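PDB 4E4U: mandalate racemase/muconate lactonizing enzyme, which is a putative enolase-superfamily enzyme of unsettled substrate, probably acting, like its relatives, by abstracting a proton next to a carboxylate with the aid of a divalent metal. Local coordinates for residues 75-80 with 88-93; 182-187 with 221-226; 262-267 with 289-294. All blocks are in the same frame, centred on the assembly; numbering follows the deposited sequence.

Contact 1 of 3, residues 75-80 with 88-93; sequences RQAYSS and LTMMGV
M90 lies over the carbonyl group of A77 and runs on toward S80. Its CG sits 3.4 Å from A77 O, its SD is 3.8 Å from A77 CB, and its CE ends 3.6 Å from S80 CB. With CG anti to the backbone N (chi1 172°) and the chain then folded at chi2 and chi3, the thioether follows the last turn of helix 70-79 instead of pointing straight into it. A77 O also accepts the backbone N-H of S80, so the methionine packs against a carbonyl that already has a partner.

M91, one residue on, sends its methyl CE to the backbone side of Y78, 3.8 Å from Y78 CA and 4.1 Å from Y78 CB. M91 SD lies near the plane of the Y78 ring, at its edge, while the rings of F74 and Y265 also meet Y78.

Helices 70-79 and 88-109 make a near-antiparallel hairpin in the enolase-type N-terminal domain, the short segments running at 160° to each other with axes 9.6 Å apart. V57 of helix 47-61 also touches M90. S80 OG turns its polarity elsewhere, to H61 and to T44 O of the second subunit. No hydrogen bond joins the two segments; flexible thioethers moulded against a methyl, a serine CB and main-chain atoms hold this part of the hairpin by buried van der Waals contact.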
loop_
_atom_site.group_PDB
_atom_site.type_symbol
_atom_site.label_atom_id
_atom_site.label_comp_id
_atom_site.label_asym_id
_atom_site.label_seq_id
_atom_site.Cartn_x
_atom_site.Cartn_y
_atom_site.Cartn_z
ATOM N N ARG A 75 -10.952 12.106 -30.127
ATOM C CA ARG A 75 -10.648 13.214 -29.223
ATOM C C ARG A 75 -11.707 14.307 -29.295
ATOM O O ARG A 75 -12.077 14.876 -28.266
ATOM C CB ARG A 75 -9.259 13.811 -29.491
ATOM C CG ARG A 75 -8.075 12.887 -29.186
ATOM C CD ARG A 75 -8.076 12.330 -27.768
ATOM N NE ARG A 75 -8.166 13.364 -26.745
ATOM C CZ ARG A 75 -8.127 13.119 -25.439
ATOM N NH1 ARG A 75 -7.960 11.876 -25.003
ATOM N NH2 ARG A 75 -8.243 14.118 -24.568
ATOM N N GLN A 76 -12.189 14.617 -30.496
ATOM C CA GLN A 76 -13.209 15.656 -30.618
ATOM C C GLN A 76 -14.503 15.237 -29.925
ATOM O O GLN A 76 -15.117 16.024 -29.209
ATOM C CB GLN A 76 -13.495 16.001 -32.086
ATOM C CG GLN A 76 -12.298 16.520 -32.876
ATOM C CD GLN A 76 -11.689 17.788 -32.311
ATOM O OE1 GLN A 76 -12.395 18.700 -31.873
ATOM N NE2 GLN A 76 -10.361 17.870 -32.353
ATOM N N ALA A 77 -14.923 13.998 -30.146
ATOM C CA ALA A 77 -16.153 13.508 -29.531
ATOM C C ALA A 77 -16.026 13.426 -28.012
ATOM O O ALA A 77 -16.917 13.846 -27.275
ATOM C CB ALA A 77 -16.527 12.148 -30.109
ATOM N N TYR A 78 -14.908 12.865 -27.557
ATOM C CA TYR A 78 -14.613 12.708 -26.139
ATOM C C TYR A 78 -14.590 14.044 -25.399
ATOM O O TYR A 78 -14.902 14.107 -24.215
ATOM C CB TYR A 78 -13.263 11.984 -26.001
ATOM C CG TYR A 78 -12.821 11.667 -24.591
ATOM C CD1 TYR A 78 -13.479 10.710 -23.833
ATOM C CD2 TYR A 78 -11.722 12.300 -24.030
ATOM C CE1 TYR A 78 -13.063 10.398 -22.560
ATOM C CE2 TYR A 78 -11.300 12.003 -22.748
ATOM C CZ TYR A 78 -11.978 11.050 -22.013
ATOM O OH TYR A 78 -11.580 10.726 -20.734
ATOM N N SER A 79 -14.224 15.107 -26.110
ATOM C CA SER A 79 -14.038 16.426 -25.504
ATOM C C SER A 79 -15.261 17.333 -25.638
ATOM O O SER A 79 -15.315 18.404 -25.024
ATOM C CB SER A 79 -12.837 17.113 -26.155
ATOM O OG SER A 79 -11.664 16.335 -25.954
ATOM N N SER A 80 -16.229 16.893 -26.442
ATOM C CA SER A 80 -17.374 17.698 -26.862
ATOM C C SER A 80 -18.058 18.450 -25.721
ATOM O O SER A 80 -18.472 17.849 -24.730
ATOM C CB SER A 80 -18.392 16.796 -27.569
ATOM O OG SER A 80 -19.439 17.548 -28.161
ATOM N N LEU A 88 -21.258 8.285 -21.824
ATOM C CA LEU A 88 -21.566 6.943 -22.309
ATOM C C LEU A 88 -22.293 6.936 -23.664
ATOM O O LEU A 88 -21.957 6.153 -24.554
ATOM C CB LEU A 88 -22.393 6.199 -21.260
ATOM C CG LEU A 88 -22.703 4.730 -21.544
ATOM C CD1 LEU A 88 -21.437 3.878 -21.520
ATOM C CD2 LEU A 88 -23.707 4.222 -20.534
ATOM N N THR A 89 -23.285 7.805 -23.829
ATOM C CA THR A 89 -24.010 7.843 -25.095
ATOM C C THR A 89 -23.117 8.365 -26.212
ATOM O O THR A 89 -23.120 7.812 -27.316
ATOM C CB THR A 89 -25.312 8.662 -24.992
ATOM O OG1 THR A 89 -26.197 8.027 -24.062
ATOM C CG2 THR A 89 -26.003 8.767 -26.342
ATOM N N MET A 90 -22.329 9.400 -25.924
ATOM C CA MET A 90 -21.423 9.948 -26.936
ATOM C C MET A 90 -20.431 8.888 -27.382
ATOM O O MET A 90 -20.124 8.778 -28.565
ATOM C CB MET A 90 -20.668 11.161 -26.396
ATOM C CG MET A 90 -19.563 11.664 -27.325
ATOM S SD MET A 90 -20.151 12.178 -28.959
ATOM C CE MET A 90 -20.260 13.949 -28.707
ATOM N N MET A 91 -19.931 8.096 -26.441
ATOM C CA MET A 91 -18.980 7.062 -26.801
ATOM C C MET A 91 -19.611 5.993 -27.690
ATOM O O MET A 91 -18.974 5.512 -28.628
ATOM C CB MET A 91 -18.332 6.469 -25.563
ATOM C CG MET A 91 -17.379 7.432 -24.855
ATOM S SD MET A 91 -15.945 7.925 -25.839
ATOM C CE MET A 91 -16.475 9.472 -26.571
ATOM N N GLY A 92 -20.862 5.622 -27.419
ATOM C CA GLY A 92 -21.573 4.723 -28.317
ATOM C C GLY A 92 -21.698 5.305 -29.716
ATOM O O GLY A 92 -21.432 4.632 -30.714
ATOM N N VAL A 93 -22.092 6.570 -29.798
ATOM C CA VAL A 93 -22.250 7.219 -31.095
ATOM C C VAL A 93 -20.937 7.280 -31.862
ATOM O O VAL A 93 -20.876 6.909 -33.042
ATOM C CB VAL A 93 -22.844 8.631 -30.958
ATOM C CG1 VAL A 93 -22.886 9.336 -32.311
ATOM C CG2 VAL A 93 -24.235 8.555 -30.352
#

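Contact 2 of 3, residues 182-187 with 221-226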
loop_
_atom_site.group_PDB
_atom_site.type_symbol
_atom_site.label_atom_id
_atom_site.label_comp_id
_atom_site.label_asym_id
_atom_site.label_seq_id
_atom_site.Cartn_x
_atom_site.Cartn_y
_atom_site.Cartn_z
ATOM N N GLU A 182 -32.813 -19.430 -2.067
ATOM C CA GLU A 182 -33.443 -20.155 -3.166
ATOM C C GLU A 182 -32.819 -19.795 -4.514
ATOM O O GLU A 182 -32.646 -20.660 -5.378
ATOM C CB GLU A 182 -34.948 -19.927 -3.173
ATOM C CG GLU A 182 -35.635 -20.684 -2.058
ATOM C CD GLU A 182 -37.128 -20.480 -2.044
ATOM O OE1 GLU A 182 -37.577 -19.321 -2.199
ATOM O OE2 GLU A 182 -37.847 -21.483 -1.870
ATOM N N VAL A 183 -32.460 -18.528 -4.699
ATOM C CA VAL A 183 -31.811 -18.132 -5.942
ATOM C C VAL A 183 -30.380 -18.677 -5.995
ATOM O O VAL A 183 -29.951 -19.181 -7.032
ATOM C CB VAL A 183 -31.871 -16.611 -6.163
ATOM C CG1 VAL A 183 -30.997 -16.188 -7.335
ATOM C CG2 VAL A 183 -33.318 -16.182 -6.391
ATOM N N LEU A 184 -29.656 -18.616 -4.876
ATOM C CA LEU A 184 -28.318 -19.206 -4.826
ATOM C C LEU A 184 -28.380 -20.696 -5.165
ATOM O O LEU A 184 -27.558 -21.198 -5.931
ATOM C CB LEU A 184 -27.668 -18.998 -3.457
ATOM C CG LEU A 184 -27.323 -17.554 -3.072
ATOM C CD1 LEU A 184 -26.952 -17.457 -1.599
ATOM C CD2 LEU A 184 -26.176 -17.034 -3.936
ATOM N N ASP A 185 -29.364 -21.397 -4.602
ATOM C CA ASP A 185 -29.548 -22.815 -4.894
ATOM C C ASP A 185 -29.790 -23.046 -6.384
ATOM O O ASP A 185 -29.258 -23.986 -6.974
ATOM C CB ASP A 185 -30.753 -23.376 -4.128
ATOM C CG ASP A 185 -30.484 -23.581 -2.645
ATOM O OD1 ASP A 185 -29.315 -23.523 -2.213
ATOM O OD2 ASP A 185 -31.464 -23.830 -1.911
ATOM N N ARG A 186 -30.614 -22.194 -6.986
ATOM C CA ARG A 186 -30.947 -22.331 -8.399
ATOM C C ARG A 186 -29.714 -22.104 -9.270
ATOM O O ARG A 186 -29.506 -22.810 -10.256
ATOM C CB ARG A 186 -32.064 -21.360 -8.786
ATOM C CG ARG A 186 -32.466 -21.442 -10.243
ATOM C CD ARG A 186 -33.633 -20.523 -10.528
ATOM N NE ARG A 186 -33.228 -19.120 -10.475
ATOM C CZ ARG A 186 -34.019 -18.119 -10.098
ATOM N NH1 ARG A 186 -35.262 -18.347 -9.694
ATOM N NH2 ARG A 186 -33.560 -16.879 -10.108
ATOM N N CYS A 187 -28.891 -21.128 -8.902
ATOM C CA CYS A 187 -27.669 -20.848 -9.656
ATOM C C CYS A 187 -26.758 -22.068 -9.667
ATOM O O CYS A 187 -26.217 -22.455 -10.709
ATOM C CB CYS A 187 -26.914 -19.659 -9.055
ATOM S SG CYS A 187 -27.724 -18.070 -9.271
ATOM N N ALA A 221 -20.081 -17.105 -5.637
ATOM C CA ALA A 221 -18.856 -17.663 -6.202
ATOM C C ALA A 221 -18.407 -18.927 -5.466
ATOM O O ALA A 221 -18.004 -19.904 -6.099
ATOM C CB ALA A 221 -17.742 -16.624 -6.210
ATOM N N LYS A 222 -18.494 -18.929 -4.136
ATOM C CA LYS A 222 -18.055 -20.105 -3.379
ATOM C C LYS A 222 -18.858 -21.342 -3.764
ATOM O O LYS A 222 -18.309 -22.436 -3.806
ATOM C CB LYS A 222 -18.105 -19.866 -1.867
ATOM C CG LYS A 222 -17.223 -18.725 -1.352
ATOM C CD LYS A 222 -15.955 -18.470 -2.171
ATOM C CE LYS A 222 -14.802 -19.364 -1.768
ATOM N NZ LYS A 222 -13.547 -18.956 -2.478
ATOM N N ARG A 223 -20.141 -21.159 -4.066
ATOM C CA ARG A 223 -21.001 -22.253 -4.506
ATOM C C ARG A 223 -20.696 -22.733 -5.914
ATOM O O ARG A 223 -20.881 -23.913 -6.228
ATOM C CB ARG A 223 -22.458 -21.822 -4.447
ATOM C CG ARG A 223 -23.009 -21.702 -3.045
ATOM C CD ARG A 223 -24.316 -20.959 -3.099
ATOM N NE ARG A 223 -25.033 -20.880 -1.831
ATOM C CZ ARG A 223 -26.129 -21.576 -1.544
ATOM N NH1 ARG A 223 -26.623 -22.448 -2.416
ATOM N NH2 ARG A 223 -26.736 -21.388 -0.385
ATOM N N LEU A 224 -20.240 -21.819 -6.763
ATOM C CA LEU A 224 -20.028 -22.137 -8.169
ATOM C C LEU A 224 -18.664 -22.749 -8.446
ATOM O O LEU A 224 -18.466 -23.370 -9.494
ATOM C CB LEU A 224 -20.217 -20.892 -9.038
ATOM C CG LEU A 224 -21.597 -20.237 -8.963
ATOM C CD1 LEU A 224 -21.682 -19.120 -9.990
ATOM C CD2 LEU A 224 -22.721 -21.259 -9.163
ATOM N N GLU A 225 -17.722 -22.575 -7.522
ATOM C CA GLU A 225 -16.349 -23.019 -7.769
ATOM C C GLU A 225 -16.240 -24.504 -8.116
ATOM O O GLU A 225 -15.432 -24.887 -8.959
ATOM C CB GLU A 225 -15.428 -22.658 -6.596
ATOM C CG GLU A 225 -15.058 -21.177 -6.585
ATOM C CD GLU A 225 -14.287 -20.729 -5.352
ATOM O OE1 GLU A 225 -14.056 -21.542 -4.438
ATOM O OE2 GLU A 225 -13.914 -19.539 -5.285
ATOM N N LYS A 226 -17.069 -25.337 -7.494
ATOM C CA LYS A 226 -16.990 -26.774 -7.746
ATOM C C LYS A 226 -17.330 -27.155 -9.189
ATOM O O LYS A 226 -17.019 -28.262 -9.620
ATOM C CB LYS A 226 -17.887 -27.553 -6.772
ATOM C CG LYS A 226 -19.386 -27.332 -6.971
ATOM C CD LYS A 226 -20.232 -28.159 -5.990
ATOM C CE LYS A 226 -20.290 -27.544 -4.591
ATOM N NZ LYS A 226 -20.997 -26.216 -4.552
HETATM O O HOH W 1 -28.713 -23.300 0.492
#
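R223 reaches from helix 214-224 across to helix 181-198, two successive outer helices of the enolase-type (β/α)7β barrel that both pack on strand 203-206. Its CB points at the opposing helix, and the chain stays extended from CG to NE, which carries the charged end over L184. CD comes 3.9 Å from L184 CB, and NE is 3.6 Å from that same CB. At CZ the guanidinium lies flat against the leucine: L184 CB stands 3.5 Å above the plane, over its centre.

NH1 donates to D185 OD1 at 2.9 Å and 159°. The oxygen lies near the guanidinium plane and uses its anti lone pair, although the carboxylate itself is turned 45° from the guanidinium. The same NH1 has a second acidic partner in E188, NH2 pairs with D228 of the third subunit, and D185 OD2 bonds S200 of that subunit, so the arginine ties the helix pair into a subunit interface. Deeper in, L224 CD2 rests 4.0 Å from C187 O.

A water bridges R223 and D185 as well: it accepts from R223 NH2 at 2.9 Å and donates to D185 OD1 at 2.8 Å.

Contact 3 of 3, residues 262-267 with 289-294; sequences TTKYEF and LLEAKK
Charge and hydrogen bonding centre on E291, whose carboxylate is held by both ends of K264. The backbone N of K264 gives an almost straight bond to E291 OE2, 2.8 Å at 176°, arriving on the anti side but well out of the carboxylate plane. The lysine then loops round so that NZ meets the syn lone pair of E291 OE1 at 2.9 Å, with a weak second bond from NZ to E291 OE2 at 3.0 Å. Two torsions put it there: CG of K264 starts out between its backbone N and carbonyl carbon, and after an extended run the single bend at chi4 (-66°) turns the ammonium back. With the N-H and the ammonium both on it, the carboxylate's negative charge is probably largely offset.

Apolar contact uses the lysine's methylenes. K264 CD packs 3.8 Å from K294 CD; within its own segment, K264 CG lies 4.1 Å above the centre of the Y265 ring.

The like charges K264 NZ and K294 NZ come within 4.6 Å, but E291 holds the first, while K294 pairs with E71 of its own chain and with E300 of the fourth subunit.

These are neighbouring outer helices of the barrel, near-parallel (24°, short-segment axes 9.3 Å apart), with strand 278-279 between them in sequence. F74 of helix 70-79 touches both K264 and E291, and M91 of helix 88-109 touches T263, so the N-terminal domain packs directly against this pair.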
loop_
_atom_site.group_PDB
_atom_site.type_symbol
_atom_site.label_atom_id
_atom_site.label_comp_id
_atom_site.label_asym_id
_atom_site.label_seq_id
_atom_site.Cartn_x
_atom_site.Cartn_y
_atom_site.Cartn_z
ATOM N N THR A 262 -16.654 2.048 -20.915
ATOM C CA THR A 262 -16.298 2.712 -22.153
ATOM C C THR A 262 -14.981 3.466 -22.005
ATOM O O THR A 262 -14.691 4.020 -20.943
ATOM C CB THR A 262 -17.421 3.667 -22.626
ATOM O OG1 THR A 262 -17.057 4.226 -23.893
ATOM C CG2 THR A 262 -17.684 4.779 -21.601
ATOM N N THR A 263 -14.211 3.492 -23.094
ATOM C CA THR A 263 -12.877 4.096 -23.199
ATOM C C THR A 263 -11.775 3.365 -22.445
ATOM O O THR A 263 -12.012 2.663 -21.452
ATOM C CB THR A 263 -12.806 5.602 -22.789
ATOM O OG1 THR A 263 -12.666 5.736 -21.363
ATOM C CG2 THR A 263 -14.002 6.400 -23.306
ATOM N N LYS A 264 -10.550 3.575 -22.917
ATOM C CA LYS A 264 -9.370 3.024 -22.274
ATOM C C LYS A 264 -9.207 3.526 -20.839
ATOM O O LYS A 264 -8.622 2.838 -20.014
ATOM C CB LYS A 264 -8.131 3.365 -23.095
ATOM C CG LYS A 264 -7.899 4.863 -23.270
ATOM C CD LYS A 264 -6.912 5.117 -24.409
ATOM C CE LYS A 264 -6.823 6.588 -24.786
ATOM N NZ LYS A 264 -8.108 7.090 -25.370
ATOM N N TYR A 265 -9.725 4.711 -20.535
ATOM C CA TYR A 265 -9.575 5.266 -19.193
ATOM C C TYR A 265 -10.329 4.449 -18.143
ATOM O O TYR A 265 -9.839 4.239 -17.039
ATOM C CB TYR A 265 -10.016 6.727 -19.173
ATOM C CG TYR A 265 -9.255 7.571 -20.167
ATOM C CD1 TYR A 265 -7.916 7.886 -19.954
ATOM C CD2 TYR A 265 -9.866 8.048 -21.321
ATOM C CE1 TYR A 265 -7.209 8.658 -20.869
ATOM C CE2 TYR A 265 -9.167 8.818 -22.235
ATOM C CZ TYR A 265 -7.846 9.122 -22.002
ATOM O OH TYR A 265 -7.162 9.885 -22.913
ATOM N N GLU A 266 -11.519 3.970 -18.497
ATOM C CA GLU A 266 -12.297 3.151 -17.573
ATOM C C GLU A 266 -11.706 1.759 -17.420
ATOM O O GLU A 266 -11.650 1.215 -16.318
ATOM C CB GLU A 266 -13.766 3.083 -17.995
ATOM C CG GLU A 266 -14.456 4.420 -17.852
ATOM C CD GLU A 266 -15.958 4.379 -18.100
ATOM O OE1 GLU A 266 -16.537 3.280 -18.275
ATOM O OE2 GLU A 266 -16.565 5.471 -18.109
ATOM N N PHE A 267 -11.259 1.171 -18.526
ATOM C CA PHE A 267 -10.626 -0.134 -18.436
ATOM C C PHE A 267 -9.296 -0.076 -17.680
ATOM O O PHE A 267 -8.946 -1.021 -16.987
ATOM C CB PHE A 267 -10.496 -0.788 -19.810
ATOM C CG PHE A 267 -11.794 -1.339 -20.323
ATOM C CD1 PHE A 267 -12.213 -2.607 -19.941
ATOM C CD2 PHE A 267 -12.623 -0.574 -21.141
ATOM C CE1 PHE A 267 -13.418 -3.118 -20.394
ATOM C CE2 PHE A 267 -13.835 -1.081 -21.598
ATOM C CZ PHE A 267 -14.230 -2.356 -21.219
ATOM N N LEU A 289 -12.965 1.045 -33.049
ATOM C CA LEU A 289 -11.969 -0.010 -33.201
ATOM C C LEU A 289 -10.584 0.363 -32.685
ATOM O O LEU A 289 -9.911 -0.464 -32.080
ATOM C CB LEU A 289 -11.890 -0.459 -34.658
ATOM C CG LEU A 289 -13.033 -1.383 -35.068
ATOM C CD1 LEU A 289 -13.053 -1.568 -36.574
ATOM C CD2 LEU A 289 -12.883 -2.737 -34.377
ATOM N N LEU A 290 -10.141 1.590 -32.923
ATOM C CA LEU A 290 -8.834 1.977 -32.399
ATOM C C LEU A 290 -8.861 2.028 -30.871
ATOM O O LEU A 290 -7.953 1.519 -30.216
ATOM C CB LEU A 290 -8.349 3.297 -32.999
ATOM C CG LEU A 290 -6.969 3.735 -32.498
ATOM C CD1 LEU A 290 -5.917 2.670 -32.779
ATOM C CD2 LEU A 290 -6.565 5.076 -33.096
ATOM N N GLU A 291 -9.911 2.618 -30.301
ATOM C CA GLU A 291 -10.038 2.624 -28.850
ATOM C C GLU A 291 -10.126 1.194 -28.295
ATOM O O GLU A 291 -9.545 0.887 -27.253
ATOM C CB GLU A 291 -11.228 3.480 -28.409
ATOM C CG GLU A 291 -11.281 3.757 -26.911
ATOM C CD GLU A 291 -10.285 4.799 -26.414
ATOM O OE1 GLU A 291 -9.440 5.313 -27.192
ATOM O OE2 GLU A 291 -10.371 5.123 -25.220
ATOM N N ALA A 292 -10.826 0.308 -29.001
ATOM C CA ALA A 292 -10.886 -1.091 -28.571
ATOM C C ALA A 292 -9.508 -1.761 -28.629
ATOM O O ALA A 292 -9.147 -2.527 -27.745
ATOM C CB ALA A 292 -11.912 -1.866 -29.402
ATOM N N LYS A 293 -8.738 -1.460 -29.669
ATOM C CA LYS A 293 -7.365 -1.951 -29.768
ATOM C C LYS A 293 -6.530 -1.454 -28.587
ATOM O O LYS A 293 -5.721 -2.200 -28.024
ATOM C CB LYS A 293 -6.736 -1.503 -31.090
ATOM C CG LYS A 293 -5.333 -2.028 -31.346
ATOM C CD LYS A 293 -5.363 -3.472 -31.807
ATOM C CE LYS A 293 -3.960 -4.019 -31.969
ATOM N NZ LYS A 293 -3.964 -5.411 -32.496
ATOM N N LYS A 294 -6.749 -0.204 -28.184
ATOM C CA LYS A 294 -6.039 0.355 -27.039
ATOM C C LYS A 294 -6.416 -0.374 -25.745
ATOM O O LYS A 294 -5.562 -0.640 -24.895
ATOM C CB LYS A 294 -6.305 1.859 -26.927
ATOM C CG LYS A 294 -5.648 2.642 -28.053
ATOM C CD LYS A 294 -5.818 4.152 -27.908
ATOM C CE LYS A 294 -5.145 4.894 -29.068
ATOM N NZ LYS A 294 -5.347 6.368 -28.964
#

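Contacts 2 and 3 each join two successive helices of the barrel domain, whereas contact 1 joins two helices of the N-terminal domain. Contacts 1 and 3 adjoin, their centres about 12 Å apart, and R75 NH1 lies 3.0 Å from Y265 OH, so both border the place where the N-terminal domain meets the barrel. Contact 2 lies across the chain's centre from contact 1; its centre is about 39 Å from that of contact 1 and about 33 Å from that of contact 3. Chemistry follows place. The touching residues of contact 1 are buried and meet through thioethers; contact 3, equally buried, encloses a compact ion pair; contact 2 mixes buried leucines with a partly exposed, water-bridged salt bridge facing another subunit.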